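Local atomic coordinates of esterase TesA (Pseudomonas aeruginosa, PDB entry 4JGG), a protein that hydrolyses carboxylic esters as a secreted GDSL-family serine esterase, most active on Tween detergents and short-chain p-nitrophenyl esters, with lysophospholipase and weak thioesterase activity. Residues K49-D53 against E54-Y58. Numbering follows the deposited sequence.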
ATOM      1  N   LYS A  49      13.471  -6.148   8.006  1.00 16.55           N
ATOM      2  CA  LYS A  49      14.871  -6.508   8.061  1.00 15.38           C
ATOM      3  C   LYS A  49      15.779  -5.313   7.748  1.00 18.74           C
ATOM      4  O   LYS A  49      16.877  -5.200   8.293  1.00 19.66           O
ATOM      5  CB  LYS A  49      15.156  -7.664   7.112  1.00 16.14           C
ATOM      6  CG  LYS A  49      16.615  -7.816   6.762  1.00 18.41           C
ATOM      7  CD  LYS A  49      16.946  -9.252   6.406  1.00 20.95           C
ATOM      8  CE  LYS A  49      18.423  -9.405   6.077  1.00 29.48           C
ATOM      9  NZ  LYS A  49      19.290  -9.180   7.273  1.00 27.93           N
ATOM     10  N   ARG A  50      15.322  -4.422   6.880  1.00 15.12           N
ATOM     11  CA  ARG A  50      16.091  -3.224   6.569  1.00 15.66           C
ATOM     12  C   ARG A  50      16.042  -2.228   7.717  1.00 16.95           C
ATOM     13  O   ARG A  50      16.992  -1.498   7.949  1.00 16.81           O
ATOM     14  CB  ARG A  50      15.615  -2.547   5.276  1.00 13.70           C
ATOM     15  CG  ARG A  50      16.369  -1.240   5.009  1.00 15.87           C
ATOM     16  CD  ARG A  50      16.042  -0.634   3.659  1.00 15.84           C
ATOM     17  NE  ARG A  50      16.518  -1.437   2.536  1.00 12.55           N
ATOM     18  CZ  ARG A  50      16.334  -1.097   1.264  1.00 13.29           C
ATOM     19  NH1 ARG A  50      15.704   0.036   0.960  1.00 11.03           N
ATOM     20  NH2 ARG A  50      16.787  -1.882   0.298  1.00 13.69           N
ATOM     21  N   LEU A  51      14.928  -2.196   8.437  1.00 15.71           N
ATOM     22  CA  LEU A  51      14.824  -1.309   9.577  1.00 14.90           C
ATOM     23  C   LEU A  51      15.795  -1.797  10.643  1.00 19.28           C
ATOM     24  O   LEU A  51      16.511  -1.012  11.250  1.00 18.93           O
ATOM     25  CB  LEU A  51      13.399  -1.294  10.126  1.00 14.56           C
ATOM     26  CG  LEU A  51      12.355  -0.566   9.279  1.00 13.85           C
ATOM     27  CD1 LEU A  51      10.948  -0.734   9.871  1.00 13.00           C
ATOM     28  CD2 LEU A  51      12.723   0.901   9.132  1.00 14.79           C
ATOM     29  N   ALA A  52      15.815  -3.108  10.855  1.00 18.52           N
ATOM     30  CA  ALA A  52      16.726  -3.711  11.813  1.00 18.81           C
ATOM     31  C   ALA A  52      18.175  -3.433  11.427  1.00 18.18           C
ATOM     32  O   ALA A  52      18.967  -3.001  12.257  1.00 19.58           O
ATOM     33  CB  ALA A  52      16.481  -5.196  11.904  1.00 20.09           C
ATOM     34  N   ASP A  53      18.514  -3.667  10.161  1.00 16.93           N
ATOM     35  CA  ASP A  53      19.894  -3.518   9.712  1.00 19.94           C
ATOM     36  C   ASP A  53      20.415  -2.095   9.817  1.00 24.90           C
ATOM     37  O   ASP A  53      21.567  -1.874  10.194  1.00 24.06           O
ATOM     38  CB  ASP A  53      20.066  -4.010   8.280  1.00 21.21           C
ATOM     39  CG  ASP A  53      19.953  -5.501   8.171  1.00 21.09           C
ATOM     40  OD1 ASP A  53      20.009  -6.175   9.220  1.00 19.47           O
ATOM     41  OD2 ASP A  53      19.809  -5.997   7.035  1.00 22.05           O
ATOM     42  N   GLU A  54      19.583  -1.127   9.458  1.00 21.50           N
ATOM     43  CA  GLU A  54      20.052   0.251   9.454  1.00 22.12           C
ATOM     44  C   GLU A  54      19.854   0.907  10.814  1.00 21.33           C
ATOM     45  O   GLU A  54      19.939   2.126  10.954  1.00 22.84           O
ATOM     46  CB  GLU A  54      19.378   1.034   8.333  1.00 18.26           C
ATOM     47  CG  GLU A  54      19.522   0.346   6.993  1.00 22.15           C
ATOM     48  CD  GLU A  54      19.286   1.276   5.831  1.00 17.64           C
ATOM     49  OE1 GLU A  54      19.027   2.470   6.083  1.00 19.43           O
ATOM     50  OE2 GLU A  54      19.349   0.808   4.673  1.00 20.14           O
ATOM     51  N   GLY A  55      19.588   0.082  11.819  1.00 22.98           N
ATOM     52  CA  GLY A  55      19.507   0.554  13.187  1.00 23.60           C
ATOM     53  C   GLY A  55      18.313   1.437  13.470  1.00 24.36           C
ATOM     54  O   GLY A  55      18.407   2.366  14.260  1.00 24.00           O
ATOM     55  N   TYR A  56      17.189   1.153  12.818  1.00 20.77           N
ATOM     56  CA  TYR A  56      15.933   1.810  13.153  1.00 20.13           C
ATOM     57  C   TYR A  56      15.192   0.935  14.142  1.00 18.82           C
ATOM     58  O   TYR A  56      15.352  -0.283  14.134  1.00 22.21           O
ATOM     59  CB  TYR A  56      15.078   2.031  11.910  1.00 21.43           C
ATOM     60  CG  TYR A  56      15.473   3.233  11.100  1.00 18.57           C
ATOM     61  CD1 TYR A  56      16.221   3.095   9.945  1.00 21.31           C
ATOM     62  CD2 TYR A  56      15.083   4.510  11.480  1.00 18.27           C
ATOM     63  CE1 TYR A  56      16.569   4.189   9.186  1.00 18.32           C
ATOM     64  CE2 TYR A  56      15.435   5.619  10.728  1.00 22.46           C
ATOM     65  CZ  TYR A  56      16.183   5.451   9.587  1.00 19.84           C
ATOM     66  OH  TYR A  56      16.543   6.545   8.824  1.00 27.22           O
ATOM     67  N   ASP A  57      14.404   1.553  15.013  1.00 21.64           N
ATOM     68  CA  ASP A  57      13.711   0.800  16.050  1.00 21.34           C
ATOM     69  C   ASP A  57      12.215   0.866  15.808  1.00 21.95           C
ATOM     70  O   ASP A  57      11.516   1.690  16.398  1.00 27.45           O
ATOM     71  CB  ASP A  57      14.051   1.339  17.439  1.00 26.59           C
ATOM     72  CG  ASP A  57      14.208   0.240  18.462  1.00 31.05           C
ATOM     73  OD1 ASP A  57      13.186  -0.385  18.816  1.00 33.02           O
ATOM     74  OD2 ASP A  57      15.351   0.004  18.921  1.00 39.64           O
ATOM     75  N   TYR A  58      11.739   0.003  14.919  1.00 16.71           N
ATOM     76  CA  TYR A  58      10.326  -0.063  14.585  1.00 19.35           C
ATOM     77  C   TYR A  58       9.815  -1.490  14.649  1.00 19.42           C
ATOM     78  O   TYR A  58      10.519  -2.432  14.276  1.00 20.01           O
ATOM     79  CB  TYR A  58      10.065   0.555  13.202  1.00 18.40           C
ATOM     80  CG  TYR A  58      10.055   2.058  13.272  1.00 17.32           C
ATOM     81  CD1 TYR A  58      11.231   2.778  13.160  1.00 16.58           C
ATOM     82  CD2 TYR A  58       8.876   2.752  13.512  1.00 17.97           C
ATOM     83  CE1 TYR A  58      11.235   4.149  13.260  1.00 17.00           C
ATOM     84  CE2 TYR A  58       8.869   4.126  13.611  1.00 19.56           C
ATOM     85  CZ  TYR A  58      10.056   4.819  13.483  1.00 19.67           C
ATOM     86  OH  TYR A  58      10.063   6.189  13.584  1.00 24.75           O
TER
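L51 and Y56 meet where helix 43-53 ends in a Schellman motif. The helix gives way here to the loop that leads into strand 59-62, an outermost strand of the parallel sheet in this alpha/beta/alpha SGNH hydrolase. The site is on the surface, away from the predicted catalytic residues.

Three backbone bonds finish the helix. E54 N still makes the helical bond to R50 O, at 3.0 Å. Y56 N then reaches back to L51 O at 2.8 Å, and this is the 6→1 bond of the motif. G55 N binds A52 O at 3.2 Å, from well above the carbonyl plane and not on a lone pair. G55 is the C-prime residue. Its positive phi (69°) turns the chain back across the helix end.

The apolar contacts centre on L51, which is buried. Its two methyl groups go to different tyrosines: CD2 lies 3.8 Å from Y56 CB, and CD1 lies 3.7 Å from Y58 CB. The L51 and Y56 side chains cross at about a right angle. L51 packs on W194 of helix 186-197 and on L201, and R50 makes a cation-pi contact with W194. Y56 touches K198 and L201, and Y58 OH is hydrogen-bonded to L201 O, so the turn is joined to the C-terminal part of the chain.

K49 NZ forms a salt bridge with D53 OD2 at 3.2 Å, one helical turn along, using the syn lone pair of that oxygen. R50 and E54 run side by side in the same direction, their guanidinium and carboxylate planes 17° apart. With R50 CG anti to its own N (chi1 176°), the aliphatic part of the arginine lies alongside the glutamate. The opposite charges are near each other but beyond salt-bridge range: E54 OE2 lies well out of the guanidinium plane, no N-H points at it, and it rests 3.6 Å from R50 CG.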